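Local coordinates for cysteine synthase (Fusobacterium nucleatum subsp. nucleatum strain ATCC 25586, PDB 5B55), which produces hydrogen sulfide with a pyridoxal 5'-phosphate cofactor, probably from cysteine, and is caught here with an alpha-aminoacrylate intermediate, at residues A[72-77]-A[144-149]; A[212-217]-A[232-237]; A[257-262]-A[273-278]. The protein carries 1 engineered substitution. All coordinates share one frame; numbering follows the deposited sequence.

Contact 1. Residues A[72-77]-A[144-149]. With 0JO (2-{[(E)-{3-hydroxy-2-methyl-5-[(phosphonooxy)methyl]pyridin-4-yl}methylidene]amino}prop-2-enoic acid), chain D.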
loop_
_atom_site.group_PDB
_atom_site.type_symbol
_atom_site.label_atom_id
_atom_site.label_comp_id
_atom_site.label_asym_id
_atom_site.label_seq_id
_atom_site.Cartn_x
_atom_site.Cartn_y
_atom_site.Cartn_z
ATOM N N PRO A 72 -19.759 14.000 -12.815
ATOM C CA PRO A 72 -18.390 13.519 -13.092
ATOM C C PRO A 72 -17.309 14.361 -12.379
ATOM O O PRO A 72 -17.435 15.593 -12.216
ATOM C CB PRO A 72 -18.256 13.632 -14.615
ATOM C CG PRO A 72 -19.272 14.610 -15.021
ATOM C CD PRO A 72 -20.426 14.500 -14.044
ATOM N N ILE A 73 -16.322 13.669 -11.889
ATOM C CA ILE A 73 -15.119 14.290 -11.309
ATOM C C ILE A 73 -14.027 14.166 -12.373
ATOM O O ILE A 73 -13.744 13.045 -12.874
ATOM C CB ILE A 73 -14.663 13.555 -10.051
ATOM C CG1 ILE A 73 -15.662 13.797 -8.949
ATOM C CG2 ILE A 73 -13.281 14.098 -9.598
ATOM C CD1 ILE A 73 -15.628 12.711 -7.895
ATOM N N VAL A 74 -13.482 15.297 -12.773
ATOM C CA VAL A 74 -12.536 15.365 -13.870
ATOM C C VAL A 74 -11.245 16.117 -13.434
ATOM O O VAL A 74 -11.298 17.231 -12.942
ATOM C CB VAL A 74 -13.181 16.066 -15.102
ATOM C CG1 VAL A 74 -12.230 16.098 -16.276
ATOM C CG2 VAL A 74 -14.488 15.342 -15.544
ATOM N N GLU A 75 -10.103 15.496 -13.693
ATOM C CA GLU A 75 -8.852 15.971 -13.135
ATOM C C GLU A 75 -7.691 15.647 -14.046
ATOM O O GLU A 75 -7.721 14.686 -14.823
ATOM C CB GLU A 75 -8.645 15.435 -11.678
ATOM C CG GLU A 75 -7.461 16.009 -10.889
ATOM C CD GLU A 75 -7.396 17.510 -10.822
ATOM O OE1 GLU A 75 -7.204 18.207 -11.862
ATOM O OE2 GLU A 75 -7.447 18.072 -9.707
ATOM N N ALA A 76 -6.654 16.479 -13.955
ATOM C CA ALA A 76 -5.417 16.195 -14.652
ATOM C C ALA A 76 -4.356 15.850 -13.608
ATOM O O ALA A 76 -4.336 16.451 -12.524
ATOM C CB ALA A 76 -5.013 17.389 -15.482
ATOM N N THR A 77 -3.532 14.848 -13.908
ATOM C CA THR A 77 -2.708 14.252 -12.874
ATOM C C THR A 77 -1.384 13.762 -13.429
ATOM O O THR A 77 -1.260 13.532 -14.626
ATOM C CB THR A 77 -3.471 13.068 -12.243
ATOM O OG1 THR A 77 -2.786 12.624 -11.066
ATOM C CG2 THR A 77 -3.555 11.901 -13.214
ATOM N N PRO A 144 -21.878 20.620 -18.102
ATOM C CA PRO A 144 -21.960 21.621 -17.037
ATOM C C PRO A 144 -22.065 21.171 -15.582
ATOM O O PRO A 144 -21.769 21.958 -14.711
ATOM C CB PRO A 144 -23.213 22.428 -17.387
ATOM C CG PRO A 144 -24.040 21.501 -18.224
ATOM C CD PRO A 144 -23.044 20.696 -19.007
ATOM N N ASP A 145 -22.458 19.964 -15.274
ATOM C CA ASP A 145 -22.330 19.604 -13.832
ATOM C C ASP A 145 -21.006 18.920 -13.441
ATOM O O ASP A 145 -20.936 18.320 -12.388
ATOM C CB ASP A 145 -23.574 18.808 -13.434
ATOM C CG ASP A 145 -24.823 19.704 -13.414
ATOM O OD1 ASP A 145 -24.733 20.894 -12.977
ATOM O OD2 ASP A 145 -25.883 19.214 -13.845
ATOM N N THR A 146 -19.957 19.063 -14.273
ATOM C CA THR A 146 -18.633 18.514 -13.984
ATOM C C THR A 146 -18.047 19.117 -12.745
ATOM O O THR A 146 -18.082 20.294 -12.607
ATOM C CB THR A 146 -17.662 18.802 -15.153
ATOM O OG1 THR A 146 -18.063 18.037 -16.272
ATOM C CG2 THR A 146 -16.221 18.352 -14.830
ATOM N N TYR A 147 -17.554 18.298 -11.833
ATOM C CA TYR A 147 -16.786 18.799 -10.661
ATOM C C TYR A 147 -15.272 18.753 -10.994
ATOM O O TYR A 147 -14.747 17.707 -11.401
ATOM C CB TYR A 147 -17.063 18.035 -9.360
ATOM C CG TYR A 147 -16.266 18.645 -8.223
ATOM C CD1 TYR A 147 -16.578 19.912 -7.752
ATOM C CD2 TYR A 147 -15.100 18.012 -7.737
ATOM C CE1 TYR A 147 -15.777 20.524 -6.805
ATOM C CE2 TYR A 147 -14.302 18.603 -6.773
ATOM C CZ TYR A 147 -14.638 19.842 -6.310
ATOM O OH TYR A 147 -13.875 20.393 -5.344
ATOM N N LEU A 148 -14.604 19.907 -10.895
ATOM C CA LEU A 148 -13.166 20.025 -11.178
ATOM C C LEU A 148 -12.455 20.216 -9.862
ATOM O O LEU A 148 -12.481 21.313 -9.291
ATOM C CB LEU A 148 -12.829 21.220 -12.105
ATOM C CG LEU A 148 -13.304 21.140 -13.576
ATOM C CD1 LEU A 148 -13.005 22.471 -14.268
ATOM C CD2 LEU A 148 -12.685 19.969 -14.319
ATOM N N PRO A 149 -11.806 19.155 -9.355
ATOM C CA PRO A 149 -11.024 19.409 -8.123
ATOM C C PRO A 149 -9.902 20.455 -8.269
ATOM O O PRO A 149 -9.520 21.064 -7.274
ATOM C CB PRO A 149 -10.401 18.028 -7.801
ATOM C CG PRO A 149 -11.124 17.039 -8.640
ATOM C CD PRO A 149 -11.685 17.785 -9.824
HETATM O O 0JO D . -1.298 14.445 -9.885
HETATM C C 0JO D . -0.610 14.194 -8.932
HETATM O OXT 0JO D . -0.582 13.095 -8.398
HETATM C CA 0JO D . 0.411 15.205 -8.428
HETATM C CB 0JO D . 0.649 16.417 -9.061
HETATM N N 0JO D . 1.364 14.532 -7.529
HETATM C C4A 0JO D . 2.070 14.954 -6.567
HETATM C C4 0JO D . 3.176 14.051 -6.007
HETATM C C3 0JO D . 3.312 12.659 -6.089
HETATM O O3 0JO D . 2.367 11.878 -6.726
HETATM C C2 0JO D . 4.473 12.071 -5.536
HETATM C C2A 0JO D . 4.733 10.587 -5.639
HETATM N N1 0JO D . 5.390 12.808 -4.901
HETATM C C6 0JO D . 5.252 14.115 -4.779
HETATM C C5 0JO D . 4.144 14.765 -5.323
HETATM C C5A 0JO D . 4.045 16.273 -5.176
HETATM O OP4 0JO D . 3.139 16.560 -4.180
HETATM P P 0JO D . 2.260 17.933 -4.186
HETATM O OP3 0JO D . 3.226 18.947 -4.488
HETATM O OP1 0JO D . 1.586 18.080 -2.977
HETATM O OP2 0JO D . 1.375 17.785 -5.377
#
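The phenol ring of Y147 meets I73 at its edge: I73 CG1 lies near the ring plane, 4.4 Å from Y147 CD2, while I67 packs against the same tyrosine from outside the two segments. The puckered pyrrolidine ring of P149 is met atom by atom along the strand, its CG touching I73 CG2 at 3.8 Å and its CD lying 3.2 Å from V74 O. The E75 side chain slides past P149 in the opposite direction, OE2 resting 3.5 Å from P149 CB. Its carboxylate is held at both oxygens, OE1 taking A76 N with its anti lone pair and OE2 taking the amide of Q151, which should fix its rotation. The bend at chi2 (53°) folds the chain back to reach both amides.

The backbones pair at a single bridge of I73 with Y147. Y147 N donates to P72 O at 2.7 Å, and V74 N donates to Y147 O at 3.0 Å, both nearly straight. Beside the bridge, V74 CG2 and T146 CG2 abut at 3.5 Å, the hydroxyl of T146 being turned to N143 O instead.

At the far end T77 OG1 donates to 0JO O, a carboxylate oxygen of the aminoacrylate, at 2.6 Å, and receives the amides of G79 and G82. The amides of S78 and T81 also bond 0JO, consistent with residues 77-81 being the substrate-carboxylate loop of the cysteine synthase family. Strand 73-76 is outermost in a parallel sheet: strand 96-101 pairs along one edge and segment 144-149 along the other, F85 of helix 80-91 packs on I73 and P149, and helix 128-133 touches A76.

Contact 2. Residues A[212-217]-A[232-237]. Engineered in segment 232-237: N236 (natural residue Asp). With 0JO (2-{[(E)-{3-hydroxy-2-methyl-5-[(phosphonooxy)methyl]pyridin-4-yl}methylidene]amino}prop-2-enoic acid), chain D.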
loop_
_atom_site.group_PDB
_atom_site.type_symbol
_atom_site.label_atom_id
_atom_site.label_comp_id
_atom_site.label_asym_id
_atom_site.label_seq_id
_atom_site.Cartn_x
_atom_site.Cartn_y
_atom_site.Cartn_z
ATOM N N LEU A 212 10.801 21.597 -2.996
ATOM C CA LEU A 212 11.854 20.893 -3.696
ATOM C C LEU A 212 11.530 20.666 -5.170
ATOM O O LEU A 212 10.365 20.443 -5.534
ATOM C CB LEU A 212 12.134 19.589 -2.977
ATOM C CG LEU A 212 13.126 18.567 -3.548
ATOM C CD1 LEU A 212 13.668 17.683 -2.399
ATOM C CD2 LEU A 212 12.577 17.660 -4.615
ATOM N N GLU A 213 12.584 20.623 -5.993
ATOM C CA GLU A 213 12.468 20.503 -7.402
ATOM C C GLU A 213 13.556 19.589 -7.905
ATOM O O GLU A 213 14.551 19.398 -7.206
ATOM C CB GLU A 213 12.716 21.835 -8.102
ATOM C CG GLU A 213 14.158 22.332 -8.045
ATOM C CD GLU A 213 14.374 23.756 -8.607
ATOM O OE1 GLU A 213 13.446 24.340 -9.192
ATOM O OE2 GLU A 213 15.490 24.320 -8.427
ATOM N N PRO A 214 13.418 19.096 -9.142
ATOM C CA PRO A 214 14.552 18.363 -9.707
ATOM C C PRO A 214 15.625 19.325 -10.227
ATOM O O PRO A 214 15.303 20.356 -10.863
ATOM C CB PRO A 214 13.942 17.548 -10.846
ATOM C CG PRO A 214 12.429 17.755 -10.764
ATOM C CD PRO A 214 12.237 19.032 -9.999
ATOM N N LEU A 215 16.883 19.012 -9.912
ATOM C CA LEU A 215 18.032 19.763 -10.431
ATOM C C LEU A 215 17.975 19.772 -11.953
ATOM O O LEU A 215 18.298 20.781 -12.530
ATOM C CB LEU A 215 19.368 19.186 -9.945
ATOM C CG LEU A 215 20.651 19.990 -10.285
ATOM C CD1 LEU A 215 20.654 21.343 -9.572
ATOM C CD2 LEU A 215 21.922 19.240 -9.887
ATOM N N ASN A 216 17.573 18.644 -12.550
ATOM C CA ASN A 216 17.444 18.437 -13.999
ATOM C C ASN A 216 16.303 19.276 -14.644
ATOM O O ASN A 216 16.314 19.482 -15.842
ATOM C CB ASN A 216 17.122 16.968 -14.346
ATOM C CG ASN A 216 17.749 15.967 -13.371
ATOM O OD1 ASN A 216 17.367 15.914 -12.206
ATOM N ND2 ASN A 216 18.730 15.174 -13.850
ATOM N N SER A 217 15.322 19.712 -13.858
ATOM C CA SER A 217 14.214 20.542 -14.333
ATOM C C SER A 217 13.871 21.593 -13.342
ATOM O O SER A 217 12.782 21.548 -12.716
ATOM C CB SER A 217 13.005 19.705 -14.711
ATOM O OG SER A 217 11.906 20.543 -15.065
ATOM N N GLU A 232 8.980 11.258 -10.583
ATOM C CA GLU A 232 7.567 11.277 -11.000
ATOM C C GLU A 232 6.715 11.842 -9.930
ATOM O O GLU A 232 6.842 11.472 -8.734
ATOM C CB GLU A 232 7.057 9.880 -11.295
ATOM C CG GLU A 232 7.802 9.170 -12.404
ATOM C CD GLU A 232 7.006 8.040 -13.063
ATOM O OE1 GLU A 232 5.761 8.058 -13.124
ATOM O OE2 GLU A 232 7.682 7.111 -13.529
ATOM N N GLY A 233 5.827 12.722 -10.340
ATOM C CA GLY A 233 4.934 13.436 -9.442
ATOM C C GLY A 233 5.307 14.855 -9.135
ATOM O O GLY A 233 4.482 15.621 -8.622
ATOM N N ILE A 234 6.577 15.228 -9.299
ATOM C CA ILE A 234 6.883 16.614 -9.024
ATOM C C ILE A 234 7.260 17.304 -10.356
ATOM O O ILE A 234 7.625 16.631 -11.322
ATOM C CB ILE A 234 7.920 16.795 -7.905
ATOM C CG1 ILE A 234 9.297 16.323 -8.371
ATOM C CG2 ILE A 234 7.491 16.011 -6.673
ATOM C CD1 ILE A 234 10.405 16.723 -7.420
ATOM N N SER A 235 7.257 18.623 -10.318
ATOM C CA SER A 235 7.803 19.482 -11.375
ATOM C C SER A 235 7.113 19.160 -12.670
ATOM O O SER A 235 7.688 18.510 -13.545
ATOM C CB SER A 235 9.294 19.321 -11.463
ATOM O OG SER A 235 9.880 20.355 -12.227
ATOM N N ASN A 236 5.819 19.509 -12.709
ATOM C CA ASN A 236 4.927 19.081 -13.802
ATOM C C ASN A 236 4.898 20.143 -14.931
ATOM O O ASN A 236 3.815 20.511 -15.400
ATOM C CB ASN A 236 3.499 18.869 -13.266
ATOM C CG ASN A 236 3.439 17.854 -12.143
ATOM O OD1 ASN A 236 3.991 16.760 -12.262
ATOM N ND2 ASN A 236 2.867 18.241 -11.028
ATOM N N GLU A 237 6.082 20.684 -15.314
ATOM C CA GLU A 237 6.215 21.620 -16.470
ATOM C C GLU A 237 5.707 23.029 -16.309
ATOM O O GLU A 237 5.624 23.747 -17.271
ATOM C CB GLU A 237 5.610 21.037 -17.728
ATOM C CG GLU A 237 6.158 19.640 -18.057
ATOM C CD GLU A 237 5.568 19.135 -19.362
ATOM O OE1 GLU A 237 4.307 19.210 -19.587
ATOM O OE2 GLU A 237 6.360 18.676 -20.177
HETATM O O 0JO D . -1.298 14.445 -9.885
HETATM C C 0JO D . -0.610 14.194 -8.932
HETATM O OXT 0JO D . -0.582 13.095 -8.398
HETATM C CA 0JO D . 0.411 15.205 -8.428
HETATM C CB 0JO D . 0.649 16.417 -9.061
HETATM N N 0JO D . 1.364 14.532 -7.529
HETATM C C4A 0JO D . 2.070 14.954 -6.567
HETATM C C4 0JO D . 3.176 14.051 -6.007
HETATM C C3 0JO D . 3.312 12.659 -6.089
HETATM O O3 0JO D . 2.367 11.878 -6.726
HETATM C C2 0JO D . 4.473 12.071 -5.536
HETATM C C2A 0JO D . 4.733 10.587 -5.639
HETATM N N1 0JO D . 5.390 12.808 -4.901
HETATM C C6 0JO D . 5.252 14.115 -4.779
HETATM C C5 0JO D . 4.144 14.765 -5.323
HETATM C C5A 0JO D . 4.045 16.273 -5.176
HETATM O OP4 0JO D . 3.139 16.560 -4.180
HETATM P P 0JO D . 2.260 17.933 -4.186
HETATM O OP3 0JO D . 3.226 18.947 -4.488
HETATM O OP1 0JO D . 1.586 18.080 -2.977
HETATM O OP2 0JO D . 1.375 17.785 -5.377
HETATM O O HOH W 1 8.948 21.076 -14.780
#
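In I234, CG1 is tucked between the backbone N and the carbonyl carbon (chi1 70°), a setting that splits the side chain between two neighbours. CD1 runs out to the strand, touching L212 CD2 at 3.7 Å and P214 CD at 3.9 Å, whereas CG2 turns to the cofactor and comes within 3.5 Å of 0JO C6. S235 has its OG extended away from its own N (chi1 -166°), which carries the hydroxyl past the P214 ring to the turn beyond. Its CB presses on that ring, 3.3 Å from P214 CD, tighter than an ordinary carbon contact.

The hydroxyl of S235 may give a weak bond to S217 O, though its single proton has another acceptor within reach. A water bridges the two segments more firmly, 2.8 Å from S235 OG; it also bonds S217 OG and accepts from E237 N. S217 closes a type I turn from P214, and its OG is additionally bonded to A227 N, while H229 NE2 bonds S235 O.

Segment 232-237 continues over the cofactor. G233 lies with its CA over the pyridine face, where a CB would collide with 0JO C3; its phi of 102° also suits a residue without a CB. Its O is 3.2 Å from 0JO C4A. N236, an engineered residue in place of Asp, has ND2 3.5 Å from 0JO CB, the methylene carbon of the aminoacrylate. The apolar contacts of I234 and, on the side away from the cofactor, the water-mediated bonds of the serines probably hold the loop in place over the pyridine ring.

Contact 3. Residues A[257-262]-A[273-278]. With 0JO (2-{[(E)-{3-hydroxy-2-methyl-5-[(phosphonooxy)methyl]pyridin-4-yl}methylidene]amino}prop-2-enoic acid), chain D.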
loop_
_atom_site.group_PDB
_atom_site.type_symbol
_atom_site.label_atom_id
_atom_site.label_comp_id
_atom_site.label_asym_id
_atom_site.label_seq_id
_atom_site.Cartn_x
_atom_site.Cartn_y
_atom_site.Cartn_z
ATOM N N GLY A 257 18.871 11.229 -10.454
ATOM C CA GLY A 257 19.685 10.048 -10.132
ATOM C C GLY A 257 19.987 9.865 -8.643
ATOM O O GLY A 257 20.041 8.770 -8.179
ATOM N N ASP A 258 20.266 10.958 -7.963
ATOM C CA ASP A 258 20.493 11.039 -6.550
ATOM C C ASP A 258 19.204 10.625 -5.740
ATOM O O ASP A 258 19.295 9.852 -4.767
ATOM C CB ASP A 258 20.890 12.485 -6.175
ATOM C CG ASP A 258 21.754 12.588 -4.918
ATOM O OD1 ASP A 258 22.165 11.554 -4.315
ATOM O OD2 ASP A 258 21.923 13.741 -4.445
ATOM N N ALA A 259 18.044 11.110 -6.206
ATOM C CA ALA A 259 16.763 10.695 -5.720
ATOM C C ALA A 259 16.580 9.190 -5.901
ATOM O O ALA A 259 16.222 8.516 -4.957
ATOM C CB ALA A 259 15.638 11.461 -6.407
ATOM N N ILE A 260 16.853 8.663 -7.093
ATOM C CA ILE A 260 16.753 7.237 -7.329
ATOM C C ILE A 260 17.618 6.369 -6.408
ATOM O O ILE A 260 17.143 5.332 -5.866
ATOM C CB ILE A 260 17.001 6.891 -8.816
ATOM C CG1 ILE A 260 15.772 7.267 -9.635
ATOM C CG2 ILE A 260 17.260 5.417 -9.008
ATOM C CD1 ILE A 260 15.977 7.323 -11.137
ATOM N N VAL A 261 18.865 6.775 -6.248
ATOM C CA VAL A 261 19.768 6.029 -5.432
ATOM C C VAL A 261 19.262 6.062 -3.984
ATOM O O VAL A 261 19.259 5.049 -3.311
ATOM C CB VAL A 261 21.236 6.547 -5.541
ATOM C CG1 VAL A 261 22.105 5.869 -4.516
ATOM C CG2 VAL A 261 21.775 6.272 -6.936
ATOM N N MET A 262 18.873 7.234 -3.511
ATOM C CA MET A 262 18.337 7.328 -2.193
ATOM C C MET A 262 17.107 6.429 -1.980
ATOM O O MET A 262 17.038 5.720 -0.959
ATOM C CB MET A 262 18.076 8.781 -1.787
ATOM C CG MET A 262 17.907 8.927 -0.273
ATOM S SD MET A 262 19.378 8.504 0.701
ATOM C CE MET A 262 18.700 7.392 1.955
ATOM N N VAL A 273 9.799 2.781 -1.281
ATOM C CA VAL A 273 9.231 4.101 -1.534
ATOM C C VAL A 273 9.406 4.520 -2.977
ATOM O O VAL A 273 10.198 3.929 -3.718
ATOM C CB VAL A 273 9.857 5.125 -0.617
ATOM C CG1 VAL A 273 9.547 4.802 0.851
ATOM C CG2 VAL A 273 11.378 5.293 -0.833
ATOM N N GLY A 274 8.589 5.479 -3.406
ATOM C CA GLY A 274 8.708 6.002 -4.747
ATOM C C GLY A 274 9.904 6.909 -4.897
ATOM O O GLY A 274 10.607 7.217 -3.931
ATOM N N ILE A 275 10.063 7.414 -6.102
ATOM C CA ILE A 275 11.247 8.219 -6.447
ATOM C C ILE A 275 11.245 9.578 -5.762
ATOM O O ILE A 275 12.268 10.036 -5.252
ATOM C CB ILE A 275 11.450 8.368 -7.978
ATOM C CG1 ILE A 275 11.773 7.020 -8.626
ATOM C CG2 ILE A 275 12.623 9.305 -8.235
ATOM C CD1 ILE A 275 11.592 6.977 -10.160
ATOM N N SER A 276 10.090 10.218 -5.699
ATOM C CA SER A 276 9.999 11.471 -4.978
ATOM C C SER A 276 10.271 11.354 -3.469
ATOM O O SER A 276 10.616 12.351 -2.854
ATOM C CB SER A 276 8.652 12.119 -5.202
ATOM O OG SER A 276 7.600 11.446 -4.546
ATOM N N SER A 277 10.116 10.161 -2.892
ATOM C CA SER A 277 10.465 9.916 -1.485
ATOM C C SER A 277 11.999 9.992 -1.300
ATOM O O SER A 277 12.487 10.596 -0.360
ATOM C CB SER A 277 9.952 8.561 -1.032
ATOM O OG SER A 277 8.531 8.519 -1.063
ATOM N N GLY A 278 12.723 9.397 -2.235
ATOM C CA GLY A 278 14.185 9.509 -2.259
ATOM C C GLY A 278 14.600 10.956 -2.349
ATOM O O GLY A 278 15.480 11.401 -1.612
HETATM O O 0JO D . -1.298 14.445 -9.885
HETATM C C 0JO D . -0.610 14.194 -8.932
HETATM O OXT 0JO D . -0.582 13.095 -8.398
HETATM C CA 0JO D . 0.411 15.205 -8.428
HETATM C CB 0JO D . 0.649 16.417 -9.061
HETATM N N 0JO D . 1.364 14.532 -7.529
HETATM C C4A 0JO D . 2.070 14.954 -6.567
HETATM C C4 0JO D . 3.176 14.051 -6.007
HETATM C C3 0JO D . 3.312 12.659 -6.089
HETATM O O3 0JO D . 2.367 11.878 -6.726
HETATM C C2 0JO D . 4.473 12.071 -5.536
HETATM C C2A 0JO D . 4.733 10.587 -5.639
HETATM N N1 0JO D . 5.390 12.808 -4.901
HETATM C C6 0JO D . 5.252 14.115 -4.779
HETATM C C5 0JO D . 4.144 14.765 -5.323
HETATM C C5A 0JO D . 4.045 16.273 -5.176
HETATM O OP4 0JO D . 3.139 16.560 -4.180
HETATM P P 0JO D . 2.260 17.933 -4.186
HETATM O OP3 0JO D . 3.226 18.947 -4.488
HETATM O OP1 0JO D . 1.586 18.080 -2.977
HETATM O OP2 0JO D . 1.375 17.785 -5.377
#
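From its CB, the side chain of I275 branches against helix 256-263. A chi1 of -66° sets CG1 beside the backbone N and CG2 opposite it. CG2 meets I260 CG1 at 4.0 Å and A259 CB at 4.1 Å. CG1 also lies against I260 CG1, which I275 CD1, the tip, touches loosely at 4.2 Å; the two isoleucines lie side by side, pointing the same way.

One turn later G278 brings the helices close, its CA 4.5 Å from A259 CA. A CB on G278 would point at helix 256-263 and clash with A259 O, so this approach depends on the glycine. Instead, G278 CA makes a CA-H...O contact with A259 O at 3.5 Å. M262 reaches over it, CB 3.7 Å from G278 O, before bending on to F281 and I282.

S276, in the first turn after the N-cap G274, faces the cofactor, its OG 2.6 Å from 0JO N1. A hydroxyl rather than a carboxylate beside the pyridine nitrogen is characteristic of many fold-type II enzymes, including the cysteine synthase family, consistent with a ring nitrogen that need not be protonated; the close apolar packing at G278 joins the serine's helix to helix 256-263.

In the fold
The three contacts are arranged around one bound aminoacrylate. Contact 1 reaches its carboxylate through T77, contact 2 lies over the pyridine face and beside the methylene carbon, and contact 3 supplies the hydroxyl next to the ring nitrogen. Contacts 2 and 3 are neighbours, with centres 12 Å apart, and touch where E232 O packs 4.0 Å from S276 CB. The centre of contact 1 is 25 Å from that of contact 2 and 31 Å from that of contact 3, but the nearest atoms are about 6 Å and 12 Å away. The ligand lies between segments belonging to two parallel sheets: T77 follows strand 73-76, and the loop 232-237 packs on strand 210-214.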